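Local coordinates for molybdenum ABC transporter, periplasmic molybdenum-binding protein (Vibrio cholerae, PDB 4RXL) that binds tungstate in a ligand pocket and probably delivers molybdate or tungstate to the ModB–ModC membrane transporter, at residues N16-L21 with I223-F229; A59-W63 with A123-Y129; Y129-A133 with S191-R196; V153-L157 with I169-D174. The contacts are given in a common frame with arbitrary orientation. Numbering follows the deposited sequence.

Contact 1: N16-L21 with I223-F229; sequences NAVNAL and ILQRFGF
Helices far apart in sequence can pack closely where one of them presents alanine, and residues 16-21 facing 223-229 illustrate the principle. Residues 16-21 are helical throughout. In 223-229 the helix runs to Arg226 and ends in a Schellman motif: Gly228, at phi 97° and psi 3°, gives Gly228 N to Gln225 O (2.9 Å) and Phe229 N to Leu224 O (3.1 Å), after which Phe229 is extended. The backbones come nearest at Ala17 and Leu224, with CA atoms 6.0 Å apart. No hydrogen bond crosses; the contact is apolar. Phe227, chi1 m and chi2 85°, lays its ring face on the first helix, so that Ala17 CA sits 4.1 Å from the ring centroid, 9° off the normal, in a CH-pi contact. Ala20 CB lies 3.4 Å from Phe227 CE1, and Asn16 CB 3.7 Å from Phe227 CE2; Asn16, also m, turns its amide away, and OD1 bonds Arg154. Ile223 and Leu224 are both m,t: Ile223 CG2 lies 3.9 Å from Ala20 CB and 4.0 Å from Leu21 CD2, while Leu224 CD2 meets Ala17 CB at 3.9 Å. Phe229, chi1 m, brings CE1 to 3.8 Å from Ala17 CB, and its ring meets Tyr197 edge-to-face. This close helix-helix packing joins the last helix, 218-226, to the first, 15-28, of the periplasmic-binding-protein fold, with the Phe229 side chain about 8 Å from the tungstate.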
# COMPACT_ATOMS: atom_id res chain seq x y z
N ASN A 16 3.25 -3.02 -9.07
CA ASN A 16 4.37 -3.06 -9.96
C ASN A 16 5.41 -4.07 -9.55
O ASN A 16 5.90 -4.79 -10.39
CB ASN A 16 5.00 -1.69 -10.18
CG ASN A 16 3.99 -0.72 -10.72
OD1 ASN A 16 3.19 -0.17 -9.98
ND2 ASN A 16 4.01 -0.53 -12.01
N ALA A 17 5.69 -4.16 -8.26
CA ALA A 17 6.67 -5.09 -7.75
C ALA A 17 6.23 -6.52 -7.97
O ALA A 17 7.06 -7.33 -8.37
CB ALA A 17 6.92 -4.83 -6.26
N VAL A 18 4.95 -6.81 -7.73
CA VAL A 18 4.48 -8.19 -7.96
C VAL A 18 4.50 -8.49 -9.47
O VAL A 18 4.86 -9.59 -9.89
CB VAL A 18 3.12 -8.48 -7.34
CG1 VAL A 18 2.60 -9.87 -7.72
CG2 VAL A 18 3.27 -8.36 -5.84
N ASN A 19 4.16 -7.52 -10.30
CA ASN A 19 4.25 -7.77 -11.72
C ASN A 19 5.70 -8.14 -12.13
O ASN A 19 5.94 -9.07 -12.88
CB ASN A 19 3.76 -6.57 -12.52
CG ASN A 19 2.24 -6.41 -12.50
OD1 ASN A 19 1.49 -7.34 -12.17
ND2 ASN A 19 1.79 -5.24 -12.87
N ALA A 20 6.68 -7.39 -11.60
CA ALA A 20 8.08 -7.68 -11.82
C ALA A 20 8.51 -9.04 -11.26
O ALA A 20 9.27 -9.75 -11.90
CB ALA A 20 8.93 -6.57 -11.23
N LEU A 21 8.01 -9.38 -10.09
CA LEU A 21 8.31 -10.68 -9.46
C LEU A 21 7.74 -11.86 -10.23
O LEU A 21 8.44 -12.86 -10.42
CB LEU A 21 7.85 -10.71 -8.02
CG LEU A 21 8.56 -9.76 -7.04
CD1 LEU A 21 7.74 -9.50 -5.80
CD2 LEU A 21 9.93 -10.32 -6.65
N ILE A 223 14.58 -7.23 -6.18
CA ILE A 223 13.55 -6.59 -6.99
C ILE A 223 12.70 -5.64 -6.15
O ILE A 223 12.48 -4.51 -6.56
CB ILE A 223 12.71 -7.65 -7.73
CG1 ILE A 223 13.54 -8.24 -8.85
CG2 ILE A 223 11.42 -7.02 -8.26
CD1 ILE A 223 13.07 -9.60 -9.34
N LEU A 224 12.22 -6.09 -4.99
CA LEU A 224 11.45 -5.22 -4.09
C LEU A 224 12.28 -3.98 -3.75
O LEU A 224 11.75 -2.89 -3.77
CB LEU A 224 11.06 -5.95 -2.81
CG LEU A 224 9.95 -7.00 -3.00
CD1 LEU A 224 9.93 -8.04 -1.89
CD2 LEU A 224 8.62 -6.30 -3.13
N GLN A 225 13.55 -4.14 -3.43
CA GLN A 225 14.40 -2.94 -3.14
C GLN A 225 14.46 -1.97 -4.32
O GLN A 225 14.42 -0.76 -4.14
CB GLN A 225 15.83 -3.32 -2.70
CG GLN A 225 16.00 -4.29 -1.53
CD GLN A 225 15.07 -4.03 -0.35
OE1 GLN A 225 15.02 -2.92 0.18
NE2 GLN A 225 14.36 -5.07 0.10
N ARG A 226 14.51 -2.49 -5.54
CA ARG A 226 14.61 -1.63 -6.72
C ARG A 226 13.35 -0.83 -6.99
O ARG A 226 13.41 0.26 -7.57
CB ARG A 226 15.02 -2.43 -7.95
CG ARG A 226 16.46 -2.88 -7.83
CD ARG A 226 17.06 -3.20 -9.16
NE ARG A 226 16.61 -4.49 -9.66
CZ ARG A 226 17.29 -5.63 -9.52
NH1 ARG A 226 16.80 -6.74 -10.05
NH2 ARG A 226 18.43 -5.69 -8.84
N PHE A 227 12.21 -1.37 -6.56
CA PHE A 227 10.93 -0.67 -6.63
C PHE A 227 10.72 0.25 -5.43
O PHE A 227 9.68 0.89 -5.30
CB PHE A 227 9.78 -1.67 -6.79
CG PHE A 227 9.64 -2.21 -8.20
CD1 PHE A 227 10.38 -3.28 -8.64
CD2 PHE A 227 8.78 -1.60 -9.11
CE1 PHE A 227 10.30 -3.74 -9.94
CE2 PHE A 227 8.65 -2.10 -10.39
CZ PHE A 227 9.42 -3.15 -10.83
N GLY A 228 11.72 0.34 -4.56
CA GLY A 228 11.72 1.31 -3.49
C GLY A 228 11.24 0.81 -2.15
O GLY A 228 11.18 1.60 -1.20
N PHE A 229 10.92 -0.48 -2.04
CA PHE A 229 10.49 -1.02 -0.76
C PHE A 229 11.68 -1.12 0.18
O PHE A 229 12.82 -1.28 -0.25
CB PHE A 229 9.81 -2.37 -0.93
CG PHE A 229 8.46 -2.26 -1.56
CD1 PHE A 229 8.36 -2.28 -2.93
CD2 PHE A 229 7.32 -2.12 -0.81
CE1 PHE A 229 7.13 -2.15 -3.55
CE2 PHE A 229 6.10 -1.98 -1.42
CZ PHE A 229 6.01 -2.00 -2.79

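Contact 2: A59-W63 with A123-Y129; sequences ANEEW and AVPAGMY. With WO4 (tungstate(VI)ion), chain B.
An indole nitrogen and a phenol hydroxyl, one from each segment, each bond a backbone carbonyl of the other: Trp63 NE1 donates to Ala123 O (2.8 Å, 145°), and Tyr129 OH donates to Ala59 O (2.6 Å). The m rotamers of Trp63 and Tyr129 carry NE1 and OH to these carbonyls. Both segments are loops entering helices. Asn60 is the N-cap of the first, chi1 p, with OD1 accepting from Trp63 N at 2.9 Å; Val124 is the N-cap of the second. The nearest CA atoms, Ala59 and Pro125, are 5.8 Å apart, and their CB atoms touch at 3.7 Å. Pro125 CG reaches Asn60 ND2 (3.6 Å) and Trp63 CD1 (4.1 Å). Met128 (m,t,p) sets SD 5.4 Å from the centroid of Trp63's five-membered ring, an oblique Met-aromatic contact. A water joins Tyr129 OH (2.8 Å) to Glu61 N (3.3 Å). At the start of helix 125-137, Ala126 N donates to tungstate O2 (2.6 Å), while Ala59 CB borders the site, 3.7 Å from O4, consistent with a ModA-type oxyanion pocket.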
# COMPACT_ATOMS: atom_id res chain seq x y z
N ALA A 59 -1.05 -4.62 2.82
CA ALA A 59 -0.25 -3.45 3.14
C ALA A 59 -0.27 -3.11 4.63
O ALA A 59 0.33 -2.09 5.04
CB ALA A 59 -0.68 -2.28 2.30
N ASN A 60 -0.95 -3.93 5.43
CA ASN A 60 -0.75 -3.92 6.89
C ASN A 60 -0.83 -5.31 7.52
O ASN A 60 -1.26 -6.25 6.88
CB ASN A 60 -1.70 -2.93 7.57
CG ASN A 60 -3.15 -3.34 7.55
OD1 ASN A 60 -3.50 -4.47 7.21
ND2 ASN A 60 -4.03 -2.39 7.91
N GLU A 61 -0.40 -5.43 8.77
CA GLU A 61 -0.43 -6.73 9.43
C GLU A 61 -1.86 -7.15 9.75
O GLU A 61 -2.20 -8.33 9.69
CB GLU A 61 0.46 -6.70 10.68
CG GLU A 61 1.95 -6.61 10.29
CD GLU A 61 2.90 -6.25 11.42
OE1 GLU A 61 2.56 -5.36 12.23
OE2 GLU A 61 4.00 -6.83 11.47
N GLU A 62 -2.70 -6.16 10.03
CA GLU A 62 -4.05 -6.39 10.51
C GLU A 62 -4.87 -7.20 9.52
O GLU A 62 -5.52 -8.17 9.93
CB GLU A 62 -4.73 -5.04 10.82
CG GLU A 62 -4.23 -4.37 12.12
CD GLU A 62 -2.75 -3.92 12.12
OE1 GLU A 62 -2.23 -3.49 11.05
OE2 GLU A 62 -2.13 -3.96 13.23
N TRP A 63 -4.86 -6.86 8.24
CA TRP A 63 -5.72 -7.59 7.32
C TRP A 63 -5.27 -9.02 7.08
O TRP A 63 -6.11 -9.86 6.76
CB TRP A 63 -5.93 -6.85 6.00
CG TRP A 63 -6.89 -5.70 6.23
CD1 TRP A 63 -6.61 -4.35 6.19
CD2 TRP A 63 -8.27 -5.82 6.58
NE1 TRP A 63 -7.74 -3.62 6.49
CE2 TRP A 63 -8.77 -4.50 6.74
CE3 TRP A 63 -9.13 -6.90 6.76
CZ2 TRP A 63 -10.08 -4.26 7.06
CZ3 TRP A 63 -10.42 -6.66 7.10
CH2 TRP A 63 -10.89 -5.34 7.24
N ALA A 123 -10.53 1.59 6.62
CA ALA A 123 -10.18 0.20 6.32
C ALA A 123 -8.98 -0.02 5.40
O ALA A 123 -8.31 -1.04 5.53
CB ALA A 123 -11.39 -0.52 5.76
N VAL A 124 -8.71 0.87 4.45
CA VAL A 124 -7.58 0.65 3.54
C VAL A 124 -6.29 1.04 4.23
O VAL A 124 -6.22 2.17 4.74
CB VAL A 124 -7.72 1.43 2.21
CG1 VAL A 124 -6.51 1.17 1.34
CG2 VAL A 124 -9.01 1.02 1.52
N PRO A 125 -5.25 0.17 4.21
CA PRO A 125 -4.05 0.51 4.98
C PRO A 125 -3.51 1.91 4.73
O PRO A 125 -3.24 2.63 5.69
CB PRO A 125 -3.06 -0.59 4.60
CG PRO A 125 -3.97 -1.77 4.40
CD PRO A 125 -5.19 -1.20 3.69
N ALA A 126 -3.42 2.33 3.48
CA ALA A 126 -2.86 3.66 3.22
C ALA A 126 -3.71 4.77 3.83
O ALA A 126 -3.19 5.82 4.21
CB ALA A 126 -2.75 3.89 1.72
N GLY A 127 -5.03 4.58 3.84
CA GLY A 127 -5.93 5.53 4.54
C GLY A 127 -5.77 5.50 6.06
O GLY A 127 -5.82 6.55 6.70
N MET A 128 -5.67 4.31 6.64
CA MET A 128 -5.46 4.16 8.08
C MET A 128 -4.15 4.82 8.52
O MET A 128 -4.12 5.56 9.53
CB MET A 128 -5.46 2.70 8.50
CG MET A 128 -6.78 1.96 8.28
SD MET A 128 -6.75 0.13 8.47
CE MET A 128 -6.23 -0.04 10.17
N TYR A 129 -3.07 4.58 7.75
CA TYR A 129 -1.78 5.22 8.08
C TYR A 129 -1.87 6.73 7.89
O TYR A 129 -1.34 7.46 8.70
CB TYR A 129 -0.66 4.69 7.18
CG TYR A 129 -0.33 3.21 7.27
CD1 TYR A 129 0.08 2.61 8.46
CD2 TYR A 129 -0.34 2.43 6.12
CE1 TYR A 129 0.44 1.26 8.50
CE2 TYR A 129 0.00 1.09 6.16
CZ TYR A 129 0.36 0.50 7.35
OH TYR A 129 0.72 -0.85 7.34
W WO4 B . -3.24 -0.37 -0.17
O1 WO4 B . -4.44 0.55 -1.50
O2 WO4 B . -2.78 0.72 1.49
O3 WO4 B . -4.15 -2.11 0.44
O4 WO4 B . -1.44 -0.83 -1.07
O HOH W 1 1.20 -2.65 9.42

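Contact 3: Y129-A133 with S191-R196; sequences YAKQA and SHQPIR
A loop leading into a strand can be held along a helix by one long side chain and one ring, as residues 191-196 are by the helical residues 129-133. Ser191 starts closest to the helix, its CA 4.6 Å from that of Ala133; Ser191 O receives a CA-H...O contact from Ala133 CA (3.2 Å), and the hydroxyl, chi1 p, bonds Ser188 O. His192 is extended (phi -156°, psi 168°), its CA 5.1 Å from that of Gln132 and its CB 3.3 Å from Gln132 OE1. With chi1 p it reaches forward so that ND1 donates to Gln193 O (2.8 Å), and its ring stands obliquely to that of Tyr129, centroids 5.8 Å apart. Gln193 N gives the single direct hydrogen bond between the segments, to Gln132 OE1 (2.8 Å, 168°), which the m,t rotamer of Gln132 delivers; Gln193 O also lies 3.5 Å from Tyr129 CE1. Pro194 O takes a water bond (3.3 Å) from the water that donates to Tyr129 OH (2.8 Å). Ile195 (m,t) puts CG1 3.5 Å from the Tyr129 ring centroid, 8° off the normal, a CH-pi contact. Arg196, chi1 m, folds NH2 back to Ile195 O (2.9 Å). Tyr129, chi1 m, is thus covered on one face by Ile195, while its hydroxyl bonds Ala59 O. Helix 125-137 here lies against the start of strand 195-201, which pairs antiparallel with strands 78-91 and 55-57; Leu86 of 78-91 touches Tyr129 and His192.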
# COMPACT_ATOMS: atom_id res chain seq x y z
N TYR A 129 -3.07 4.58 7.75
CA TYR A 129 -1.78 5.22 8.08
C TYR A 129 -1.87 6.73 7.89
O TYR A 129 -1.34 7.46 8.70
CB TYR A 129 -0.66 4.69 7.18
CG TYR A 129 -0.33 3.21 7.27
CD1 TYR A 129 0.08 2.61 8.46
CD2 TYR A 129 -0.34 2.43 6.12
CE1 TYR A 129 0.44 1.26 8.50
CE2 TYR A 129 0.00 1.09 6.16
CZ TYR A 129 0.36 0.50 7.35
OH TYR A 129 0.72 -0.85 7.34
N ALA A 130 -2.53 7.19 6.85
CA ALA A 130 -2.79 8.63 6.67
C ALA A 130 -3.51 9.27 7.85
O ALA A 130 -3.10 10.33 8.36
CB ALA A 130 -3.55 8.88 5.39
N LYS A 131 -4.58 8.63 8.30
CA LYS A 131 -5.33 9.16 9.41
C LYS A 131 -4.47 9.24 10.67
O LYS A 131 -4.50 10.26 11.36
CB LYS A 131 -6.56 8.30 9.67
CG LYS A 131 -7.44 8.87 10.76
CD LYS A 131 -8.70 8.05 10.97
CE LYS A 131 -9.38 8.48 12.24
NZ LYS A 131 -10.67 7.78 12.40
N GLN A 132 -3.71 8.18 10.94
CA GLN A 132 -2.75 8.18 12.07
C GLN A 132 -1.80 9.38 11.99
O GLN A 132 -1.61 10.09 12.99
CB GLN A 132 -1.95 6.89 12.12
CG GLN A 132 -2.73 5.64 12.53
CD GLN A 132 -1.97 4.32 12.34
OE1 GLN A 132 -0.84 4.27 11.88
NE2 GLN A 132 -2.63 3.22 12.67
N ALA A 133 -1.20 9.58 10.83
CA ALA A 133 -0.24 10.67 10.65
C ALA A 133 -0.87 12.05 10.82
O ALA A 133 -0.25 12.93 11.40
CB ALA A 133 0.44 10.57 9.29
N SER A 191 4.81 9.05 13.46
CA SER A 191 3.46 9.53 13.09
C SER A 191 2.42 8.47 12.77
O SER A 191 1.22 8.76 12.73
CB SER A 191 3.56 10.53 11.96
OG SER A 191 3.77 9.87 10.76
N HIS A 192 2.85 7.24 12.53
CA HIS A 192 1.93 6.14 12.20
C HIS A 192 2.58 4.81 12.56
O HIS A 192 3.78 4.76 12.81
CB HIS A 192 1.53 6.17 10.71
CG HIS A 192 2.70 6.13 9.77
ND1 HIS A 192 3.36 4.96 9.45
CD2 HIS A 192 3.39 7.13 9.15
CE1 HIS A 192 4.37 5.23 8.64
NE2 HIS A 192 4.40 6.54 8.43
N GLN A 193 1.80 3.74 12.55
CA GLN A 193 2.34 2.43 12.75
C GLN A 193 3.29 2.08 11.62
O GLN A 193 3.07 2.41 10.48
CB GLN A 193 1.22 1.40 12.82
CG GLN A 193 0.52 1.34 14.16
CD GLN A 193 1.40 0.80 15.28
OE1 GLN A 193 1.81 1.52 16.18
NE2 GLN A 193 1.73 -0.47 15.18
N PRO A 194 4.37 1.40 11.94
CA PRO A 194 5.29 0.96 10.89
C PRO A 194 4.57 0.20 9.78
O PRO A 194 3.79 -0.72 10.04
CB PRO A 194 6.28 0.06 11.64
CG PRO A 194 6.22 0.51 13.06
CD PRO A 194 4.82 1.00 13.29
N ILE A 195 4.82 0.59 8.54
CA ILE A 195 4.18 -0.03 7.38
C ILE A 195 4.90 -1.31 7.00
O ILE A 195 6.09 -1.30 6.71
CB ILE A 195 4.19 0.92 6.19
CG1 ILE A 195 3.47 2.20 6.58
CG2 ILE A 195 3.56 0.26 4.97
CD1 ILE A 195 3.84 3.38 5.71
N ARG A 196 4.18 -2.43 7.08
CA ARG A 196 4.74 -3.75 6.88
C ARG A 196 3.75 -4.54 6.05
O ARG A 196 2.53 -4.41 6.23
CB ARG A 196 4.95 -4.46 8.20
CG ARG A 196 5.88 -3.74 9.16
CD ARG A 196 7.33 -3.85 8.74
NE ARG A 196 8.22 -3.17 9.70
CZ ARG A 196 8.54 -1.87 9.68
NH1 ARG A 196 9.35 -1.40 10.62
NH2 ARG A 196 8.07 -1.01 8.74
O HOH W 1 1.20 -2.65 9.42

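Contact 4: V153-L157 with I169-D174; sequences VRLAL and IVYKTD. With WO4 (tungstate(VI)ion), chain B.
A helix start can bind an anion while its side chains lock onto the next strand, as residues 153-157 do against 169-174. The second segment is strand to Tyr171, the N-cap of the helix from Lys172. The axes of helix 153-157 and strand 169-171 approach to 8.1 Å at -122°; the nearest CA atoms, Val153 and Val170, are 6.1 Å apart. Val153 N, at the helix start, donates to tungstate O1 (2.6 Å, 168°). Its side chain, chi1 p, brings CG2 to 3.9 Å from Val170 CG1 and 3.5 Å from Asp174 OD2, and CG1 to 3.9 Å from Tyr171 CE2, at the ring edge. Arg154 (m,m,t) swings NE to Asp174 OD1, a 2.7 Å salt bridge, while NH1 bonds Asn16 OD1; a water links Arg154 NH2, Asp174 OD1 and Thr173 OG1. Ala156 CB lies 4.4 Å from Val170 CG1. Leu157 (t,p) completes the apolar patch, with CB 4.2 Å from Val170 CG1 and CD2 4.1 Å from Asp174 CB. Asp174 OD2 also accepts from Tyr171 N (3.0 Å), and Tyr171 OH donates to tungstate O2 (2.6 Å). The chemistry implies that the oxyanion is held by neutral NH and OH donors here, with Arg154's charge spent on Asp174.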
# COMPACT_ATOMS: atom_id res chain seq x y z
N VAL A 153 -4.85 2.90 -2.65
CA VAL A 153 -3.86 3.95 -2.69
C VAL A 153 -3.51 4.37 -4.12
O VAL A 153 -3.16 5.52 -4.34
CB VAL A 153 -2.63 3.55 -1.88
CG1 VAL A 153 -1.78 2.52 -2.57
CG2 VAL A 153 -1.83 4.79 -1.53
N ARG A 154 -3.61 3.48 -5.11
CA ARG A 154 -3.30 3.87 -6.46
C ARG A 154 -4.37 4.78 -7.06
O ARG A 154 -4.06 5.62 -7.90
CB ARG A 154 -3.01 2.64 -7.32
CG ARG A 154 -1.71 1.93 -6.90
CD ARG A 154 -0.48 2.77 -7.18
NE ARG A 154 0.81 2.12 -6.89
CZ ARG A 154 1.51 1.40 -7.76
NH1 ARG A 154 1.06 1.21 -8.99
NH2 ARG A 154 2.67 0.86 -7.39
N LEU A 155 -5.61 4.65 -6.60
CA LEU A 155 -6.65 5.56 -7.05
C LEU A 155 -6.46 6.93 -6.43
O LEU A 155 -6.79 7.94 -7.03
CB LEU A 155 -8.03 4.99 -6.73
CG LEU A 155 -8.41 3.75 -7.57
CD1 LEU A 155 -9.63 3.07 -6.96
CD2 LEU A 155 -8.66 4.05 -9.04
N ALA A 156 -5.93 6.96 -5.20
CA ALA A 156 -5.54 8.22 -4.57
C ALA A 156 -4.40 8.87 -5.36
O ALA A 156 -4.45 10.07 -5.68
CB ALA A 156 -5.11 7.98 -3.13
N LEU A 157 -3.35 8.11 -5.64
CA LEU A 157 -2.28 8.58 -6.52
C LEU A 157 -2.81 9.19 -7.83
O LEU A 157 -2.40 10.29 -8.20
CB LEU A 157 -1.32 7.43 -6.83
CG LEU A 157 -0.16 7.72 -7.78
CD1 LEU A 157 0.81 8.71 -7.16
CD2 LEU A 157 0.55 6.43 -8.12
N ILE A 169 -1.89 11.60 0.05
CA ILE A 169 -1.05 10.79 0.92
C ILE A 169 -0.98 9.37 0.36
O ILE A 169 -1.96 8.67 0.28
CB ILE A 169 -1.52 10.82 2.39
CG1 ILE A 169 -1.42 12.23 2.94
CG2 ILE A 169 -0.65 9.88 3.23
CD1 ILE A 169 -2.14 12.42 4.27
N VAL A 170 0.23 8.96 -0.02
CA VAL A 170 0.47 7.69 -0.62
C VAL A 170 1.75 7.10 -0.02
O VAL A 170 2.38 7.71 0.86
CB VAL A 170 0.57 7.77 -2.17
CG1 VAL A 170 -0.72 8.28 -2.78
CG2 VAL A 170 1.75 8.61 -2.59
N TYR A 171 2.14 5.92 -0.49
CA TYR A 171 3.43 5.39 -0.10
C TYR A 171 4.56 5.96 -0.93
O TYR A 171 4.37 6.42 -2.06
CB TYR A 171 3.46 3.87 -0.17
CG TYR A 171 2.34 3.20 0.59
CD1 TYR A 171 2.42 3.08 1.96
CD2 TYR A 171 1.26 2.62 -0.06
CE1 TYR A 171 1.41 2.43 2.68
CE2 TYR A 171 0.27 1.95 0.64
CZ TYR A 171 0.37 1.84 2.00
OH TYR A 171 -0.62 1.27 2.73
N LYS A 172 5.76 5.93 -0.36
CA LYS A 172 6.99 6.31 -1.03
C LYS A 172 7.12 5.58 -2.36
O LYS A 172 7.46 6.19 -3.37
CB LYS A 172 8.19 6.01 -0.12
CG LYS A 172 9.57 6.16 -0.76
CD LYS A 172 9.94 7.60 -1.00
CE LYS A 172 11.42 7.70 -1.37
NZ LYS A 172 12.31 7.13 -0.32
N THR A 173 6.80 4.30 -2.37
CA THR A 173 6.92 3.49 -3.60
C THR A 173 5.95 3.94 -4.68
O THR A 173 6.25 3.82 -5.86
CB THR A 173 6.73 2.00 -3.31
OG1 THR A 173 5.47 1.86 -2.65
CG2 THR A 173 7.85 1.45 -2.44
N ASP A 174 4.79 4.48 -4.30
CA ASP A 174 3.82 4.94 -5.30
C ASP A 174 4.36 6.21 -5.96
O ASP A 174 4.34 6.36 -7.18
CB ASP A 174 2.46 5.24 -4.66
CG ASP A 174 1.85 4.05 -3.97
OD1 ASP A 174 1.80 2.94 -4.54
OD2 ASP A 174 1.39 4.25 -2.84
W WO4 B . -3.24 -0.37 -0.17
O1 WO4 B . -4.44 0.55 -1.50
O2 WO4 B . -2.78 0.72 1.49
O3 WO4 B . -4.15 -2.11 0.44
O4 WO4 B . -1.44 -0.83 -1.07
O HOH W 2 3.80 1.30 -4.62

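How the contacts relate
Two of the four contacts, 2 and 4, touch the tungstate; contacts 1 and 3 lie around them. Contact 1 joins the two ends of the fold, and the other three nest inside the loop it closes; contact 2 precedes both contact 3 and contact 4 in sequence, and contact 4 lies within the loop of contact 3. Contacts 2 and 3, centres 8 Å apart, share Tyr129, helix 125-137 and one water. Contacts 2 and 4 have centres 13 Å apart, and Tyr171 packs against Ala126 and Tyr129. Contact 1 is 15 Å from contact 4, centre to centre, meeting it through Asn16 and Arg154, probably by a hydrogen bond, so the terminal helix pair adjoins the pocket walls.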